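Local structure of Serine/threonine-protein kinase Tel1 (Chaetomium thermophilum, 6SKY) at residues T1689-D1703 with V1778-V1790. The protein is a serine/threonine kinase of the ATM subfamily that probably senses DNA damage and activates checkpoint signalling by phosphorylating [ST]-Q sites. Numbering follows the deposited sequence.
Sequences TAGLAEAALRTIVSD and VTLRVLPPILSKV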
loop_
_atom_site.group_PDB
_atom_site.type_symbol
_atom_site.label_atom_id
_atom_site.label_comp_id
_atom_site.label_asym_id
_atom_site.label_seq_id
_atom_site.Cartn_x
_atom_site.Cartn_y
_atom_site.Cartn_z
ATOM N N THR A 1689 61.537 -13.654 -34.853
ATOM C CA THR A 1689 60.285 -14.355 -34.613
ATOM C C THR A 1689 59.700 -14.914 -35.900
ATOM O O THR A 1689 59.247 -16.063 -35.934
ATOM C CB THR A 1689 59.308 -13.412 -33.927
ATOM O OG1 THR A 1689 59.708 -13.238 -32.564
ATOM C CG2 THR A 1689 57.916 -13.962 -33.967
ATOM N N ALA A 1690 59.697 -14.124 -36.970
ATOM C CA ALA A 1690 59.226 -14.643 -38.246
ATOM C C ALA A 1690 60.096 -15.791 -38.732
ATOM O O ALA A 1690 59.597 -16.719 -39.373
ATOM C CB ALA A 1690 59.178 -13.527 -39.284
ATOM N N GLY A 1691 61.391 -15.764 -38.419
ATOM C CA GLY A 1691 62.252 -16.868 -38.809
ATOM C C GLY A 1691 61.922 -18.146 -38.065
ATOM O O GLY A 1691 61.844 -19.224 -38.661
ATOM N N LEU A 1692 61.728 -18.040 -36.750
ATOM C CA LEU A 1692 61.298 -19.194 -35.963
ATOM C C LEU A 1692 59.975 -19.749 -36.471
ATOM O O LEU A 1692 59.807 -20.967 -36.584
ATOM C CB LEU A 1692 61.178 -18.811 -34.493
ATOM C CG LEU A 1692 62.471 -18.579 -33.726
ATOM C CD1 LEU A 1692 62.190 -17.848 -32.446
ATOM C CD2 LEU A 1692 63.138 -19.893 -33.436
ATOM N N ALA A 1693 59.026 -18.871 -36.787
ATOM C CA ALA A 1693 57.723 -19.330 -37.248
ATOM C C ALA A 1693 57.815 -20.018 -38.604
ATOM O O ALA A 1693 57.167 -21.045 -38.826
ATOM C CB ALA A 1693 56.751 -18.158 -37.308
ATOM N N GLU A 1694 58.611 -19.473 -39.522
ATOM C CA GLU A 1694 58.765 -20.113 -40.824
ATOM C C GLU A 1694 59.479 -21.452 -40.701
ATOM O O GLU A 1694 59.136 -22.410 -41.402
ATOM C CB GLU A 1694 59.504 -19.181 -41.776
ATOM C CG GLU A 1694 58.659 -18.025 -42.256
ATOM C CD GLU A 1694 59.457 -16.942 -42.961
ATOM O OE1 GLU A 1694 58.831 -16.071 -43.598
ATOM O OE2 GLU A 1694 60.699 -16.953 -42.875
ATOM N N ALA A 1695 60.456 -21.552 -39.801
ATOM C CA ALA A 1695 61.113 -22.832 -39.570
ATOM C C ALA A 1695 60.130 -23.865 -39.041
ATOM O O ALA A 1695 60.090 -25.010 -39.517
ATOM C CB ALA A 1695 62.274 -22.650 -38.598
ATOM N N ALA A 1696 59.330 -23.477 -38.044
ATOM C CA ALA A 1696 58.336 -24.383 -37.485
ATOM C C ALA A 1696 57.353 -24.846 -38.545
ATOM O O ALA A 1696 57.040 -26.036 -38.639
ATOM C CB ALA A 1696 57.601 -23.703 -36.337
ATOM N N LEU A 1697 56.842 -23.918 -39.350
ATOM C CA LEU A 1697 55.867 -24.300 -40.361
ATOM C C LEU A 1697 56.483 -25.210 -41.412
ATOM O O LEU A 1697 55.824 -26.139 -41.891
ATOM C CB LEU A 1697 55.265 -23.062 -41.013
ATOM C CG LEU A 1697 54.243 -22.307 -40.172
ATOM C CD1 LEU A 1697 53.737 -21.098 -40.922
ATOM C CD2 LEU A 1697 53.101 -23.219 -39.801
ATOM N N ARG A 1698 57.741 -24.969 -41.789
ATOM C CA ARG A 1698 58.389 -25.853 -42.751
ATOM C C ARG A 1698 58.503 -27.262 -42.194
ATOM O O ARG A 1698 58.141 -28.235 -42.864
ATOM C CB ARG A 1698 59.762 -25.309 -43.140
ATOM C CG ARG A 1698 59.740 -24.419 -44.368
ATOM C CD ARG A 1698 61.130 -24.026 -44.835
ATOM N NE ARG A 1698 61.494 -22.672 -44.440
ATOM C CZ ARG A 1698 62.359 -22.386 -43.478
ATOM N NH1 ARG A 1698 62.958 -23.360 -42.813
ATOM N NH2 ARG A 1698 62.629 -21.127 -43.183
ATOM N N THR A 1699 58.978 -27.390 -40.953
ATOM C CA THR A 1699 59.067 -28.710 -40.335
ATOM C C THR A 1699 57.711 -29.403 -40.304
ATOM O O THR A 1699 57.584 -30.559 -40.723
ATOM C CB THR A 1699 59.623 -28.596 -38.922
ATOM O OG1 THR A 1699 60.924 -28.008 -38.971
ATOM C CG2 THR A 1699 59.720 -29.960 -38.291
ATOM N N ILE A 1700 56.685 -28.707 -39.815
ATOM C CA ILE A 1700 55.370 -29.323 -39.655
ATOM C C ILE A 1700 54.819 -29.769 -40.998
ATOM O O ILE A 1700 54.405 -30.921 -41.162
ATOM C CB ILE A 1700 54.403 -28.358 -38.952
ATOM C CG1 ILE A 1700 54.779 -28.199 -37.487
ATOM C CG2 ILE A 1700 52.987 -28.850 -39.076
ATOM C CD1 ILE A 1700 54.043 -27.091 -36.811
ATOM N N VAL A 1701 54.795 -28.870 -41.982
ATOM C CA VAL A 1701 54.150 -29.206 -43.245
ATOM C C VAL A 1701 54.933 -30.281 -43.983
ATOM O O VAL A 1701 54.346 -31.163 -44.616
ATOM C CB VAL A 1701 53.957 -27.950 -44.107
ATOM C CG1 VAL A 1701 53.348 -28.318 -45.439
ATOM C CG2 VAL A 1701 53.072 -26.959 -43.389
ATOM N N SER A 1702 56.265 -30.251 -43.903
ATOM C CA SER A 1702 57.041 -31.282 -44.577
ATOM C C SER A 1702 56.809 -32.644 -43.938
ATOM O O SER A 1702 56.574 -33.636 -44.639
ATOM C CB SER A 1702 58.523 -30.923 -44.557
ATOM O OG SER A 1702 59.116 -31.313 -43.335
ATOM N N ASP A 1703 56.861 -32.713 -42.604
ATOM C CA ASP A 1703 56.663 -33.987 -41.922
ATOM C C ASP A 1703 55.222 -34.466 -41.989
ATOM O O ASP A 1703 54.962 -35.639 -41.714
ATOM C CB ASP A 1703 57.104 -33.878 -40.467
ATOM C CG ASP A 1703 58.603 -33.774 -40.326
ATOM O OD1 ASP A 1703 59.224 -33.016 -41.099
ATOM O OD2 ASP A 1703 59.161 -34.443 -39.435
ATOM N N VAL A 1778 54.391 -33.865 -34.273
ATOM C CA VAL A 1778 55.271 -32.898 -34.907
ATOM C C VAL A 1778 54.873 -31.471 -34.569
ATOM O O VAL A 1778 55.704 -30.565 -34.669
ATOM C CB VAL A 1778 55.302 -33.114 -36.429
ATOM C CG1 VAL A 1778 54.050 -32.592 -37.052
ATOM C CG2 VAL A 1778 56.516 -32.449 -37.038
ATOM N N THR A 1779 53.630 -31.241 -34.150
ATOM C CA THR A 1779 53.207 -29.883 -33.842
ATOM C C THR A 1779 53.679 -29.435 -32.468
ATOM O O THR A 1779 53.822 -28.233 -32.233
ATOM C CB THR A 1779 51.690 -29.770 -33.936
ATOM O OG1 THR A 1779 51.222 -30.592 -35.009
ATOM C CG2 THR A 1779 51.288 -28.344 -34.218
ATOM N N LEU A 1780 53.920 -30.367 -31.556
ATOM C CA LEU A 1780 54.455 -30.026 -30.248
ATOM C C LEU A 1780 55.966 -30.064 -30.210
ATOM O O LEU A 1780 56.563 -29.559 -29.256
ATOM C CB LEU A 1780 53.928 -30.983 -29.180
ATOM C CG LEU A 1780 52.467 -30.953 -28.757
ATOM C CD1 LEU A 1780 52.217 -32.136 -27.873
ATOM C CD2 LEU A 1780 52.152 -29.675 -28.029
ATOM N N ARG A 1781 56.596 -30.670 -31.211
ATOM C CA ARG A 1781 58.044 -30.805 -31.201
ATOM C C ARG A 1781 58.729 -29.507 -31.595
ATOM O O ARG A 1781 59.847 -29.237 -31.149
ATOM C CB ARG A 1781 58.451 -31.930 -32.143
ATOM C CG ARG A 1781 59.890 -32.347 -32.046
ATOM C CD ARG A 1781 60.284 -33.032 -33.326
ATOM N NE ARG A 1781 59.268 -33.983 -33.750
ATOM C CZ ARG A 1781 59.145 -34.427 -34.993
ATOM N NH1 ARG A 1781 59.971 -33.997 -35.932
ATOM N NH2 ARG A 1781 58.195 -35.297 -35.297
ATOM N N VAL A 1782 58.074 -28.691 -32.413
ATOM C CA VAL A 1782 58.661 -27.466 -32.936
ATOM C C VAL A 1782 58.303 -26.288 -32.045
ATOM O O VAL A 1782 58.617 -25.139 -32.365
ATOM C CB VAL A 1782 58.188 -27.218 -34.373
ATOM C CG1 VAL A 1782 58.391 -28.450 -35.207
ATOM C CG2 VAL A 1782 56.740 -26.834 -34.367
ATOM N N LEU A 1783 57.637 -26.555 -30.938
ATOM C CA LEU A 1783 57.149 -25.484 -30.082
ATOM C C LEU A 1783 58.183 -24.893 -29.127
ATOM O O LEU A 1783 58.255 -23.667 -29.029
ATOM C CB LEU A 1783 55.937 -25.953 -29.280
ATOM C CG LEU A 1783 54.580 -25.730 -29.944
ATOM C CD1 LEU A 1783 53.488 -25.971 -28.944
ATOM C CD2 LEU A 1783 54.472 -24.338 -30.512
ATOM N N PRO A 1784 58.972 -25.683 -28.396
ATOM C CA PRO A 1784 59.772 -25.118 -27.296
ATOM C C PRO A 1784 60.595 -23.907 -27.710
ATOM O O PRO A 1784 60.686 -22.941 -26.933
ATOM C CB PRO A 1784 60.662 -26.294 -26.876
ATOM C CG PRO A 1784 59.863 -27.469 -27.199
ATOM C CD PRO A 1784 59.131 -27.146 -28.457
ATOM N N PRO A 1785 61.203 -23.886 -28.911
ATOM C CA PRO A 1785 61.830 -22.630 -29.360
ATOM C C PRO A 1785 60.893 -21.439 -29.323
ATOM O O PRO A 1785 61.208 -20.427 -28.689
ATOM C CB PRO A 1785 62.268 -22.962 -30.786
ATOM C CG PRO A 1785 62.528 -24.382 -30.757
ATOM C CD PRO A 1785 61.515 -24.979 -29.850
ATOM N N ILE A 1786 59.735 -21.541 -29.979
ATOM C CA ILE A 1786 58.802 -20.422 -30.047
ATOM C C ILE A 1786 58.291 -20.058 -28.663
ATOM O O ILE A 1786 58.136 -18.880 -28.334
ATOM C CB ILE A 1786 57.643 -20.757 -30.997
ATOM C CG1 ILE A 1786 58.180 -21.180 -32.354
ATOM C CG2 ILE A 1786 56.751 -19.573 -31.166
ATOM C CD1 ILE A 1786 57.109 -21.451 -33.348
ATOM N N LEU A 1787 58.018 -21.060 -27.833
ATOM C CA LEU A 1787 57.490 -20.787 -26.502
ATOM C C LEU A 1787 58.499 -20.032 -25.658
ATOM O O LEU A 1787 58.126 -19.160 -24.867
ATOM C CB LEU A 1787 57.085 -22.089 -25.815
ATOM C CG LEU A 1787 55.829 -22.772 -26.350
ATOM C CD1 LEU A 1787 55.779 -24.206 -25.902
ATOM C CD2 LEU A 1787 54.605 -22.046 -25.877
ATOM N N SER A 1788 59.787 -20.336 -25.823
ATOM C CA SER A 1788 60.802 -19.673 -25.014
ATOM C C SER A 1788 61.164 -18.296 -25.557
ATOM O O SER A 1788 61.410 -17.368 -24.780
ATOM C CB SER A 1788 62.044 -20.552 -24.924
ATOM O OG SER A 1788 62.260 -21.214 -26.152
ATOM N N LYS A 1789 61.203 -18.136 -26.878
ATOM C CA LYS A 1789 61.637 -16.863 -27.447
ATOM C C LYS A 1789 60.510 -15.840 -27.461
ATOM O O LYS A 1789 60.600 -14.798 -26.807
ATOM C CB LYS A 1789 62.173 -17.074 -28.861
ATOM C CG LYS A 1789 63.234 -18.150 -28.976
ATOM C CD LYS A 1789 64.586 -17.686 -28.495
ATOM C CE LYS A 1789 65.660 -18.649 -28.958
ATOM N NZ LYS A 1789 67.027 -18.088 -28.778
ATOM N N VAL A 1790 59.435 -16.123 -28.196
ATOM C CA VAL A 1790 58.383 -15.138 -28.405
ATOM C C VAL A 1790 57.695 -14.812 -27.088
ATOM O O VAL A 1790 57.452 -15.694 -26.256
ATOM C CB VAL A 1790 57.371 -15.645 -29.440
ATOM C CG1 VAL A 1790 56.399 -14.551 -29.798
ATOM C CG2 VAL A 1790 58.088 -16.136 -30.667
#
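Asp1703 OD2 approaches the guanidinium of Arg1781 from the edge, close to the level of the group, and Val1778 CG2 sits off-centre over one face. The salt bridge is long, Arg1781 NH1 to Asp1703 OD2 measuring 3.6 Å, and the carboxylate plane is turned 59° from the guanidinium, so the two groups do not pair flat; Arg1781 NE donates a hydrogen bond to Pro1775 O. Further along, Val1782 spreads its two methyls over the segment 1689-1703. CG2 touches Ile1700 CD1 at 3.6 Å and also meets Ala1696 CB, whereas CG1, set anti to its own carbonyl carbon (chi1 -51°), lies 3.7 Å from Thr1699 CG2. The hydroxyl OG1 of Thr1699 turns back to Ala1695 O (3.2 Å), above the carbonyl plane, which leaves its methyl for the valine. With an alanine in place of Thr1699, Val1782 CG1 would probably face a small gap, and Ala1695 O would probably keep only the backbone N-H of its two donors there. Ile1786 continues the apolar seam with CD1 on Ala1696 CB (3.8 Å), and the side chain of Leu1692 crosses that of Lys1789 at about a right angle, CD1 resting on CB and CG of the lysine. Leu1681 of helix 1670-1684 touches Thr1689, Ala1693 and Ile1786. The segment 1689-1703 runs nearly antiparallel to helix 1783-1789 (161° between N-to-C directions, axes 10.0 Å apart), as in the stacked helices of an alpha solenoid, here away from the nucleotide site.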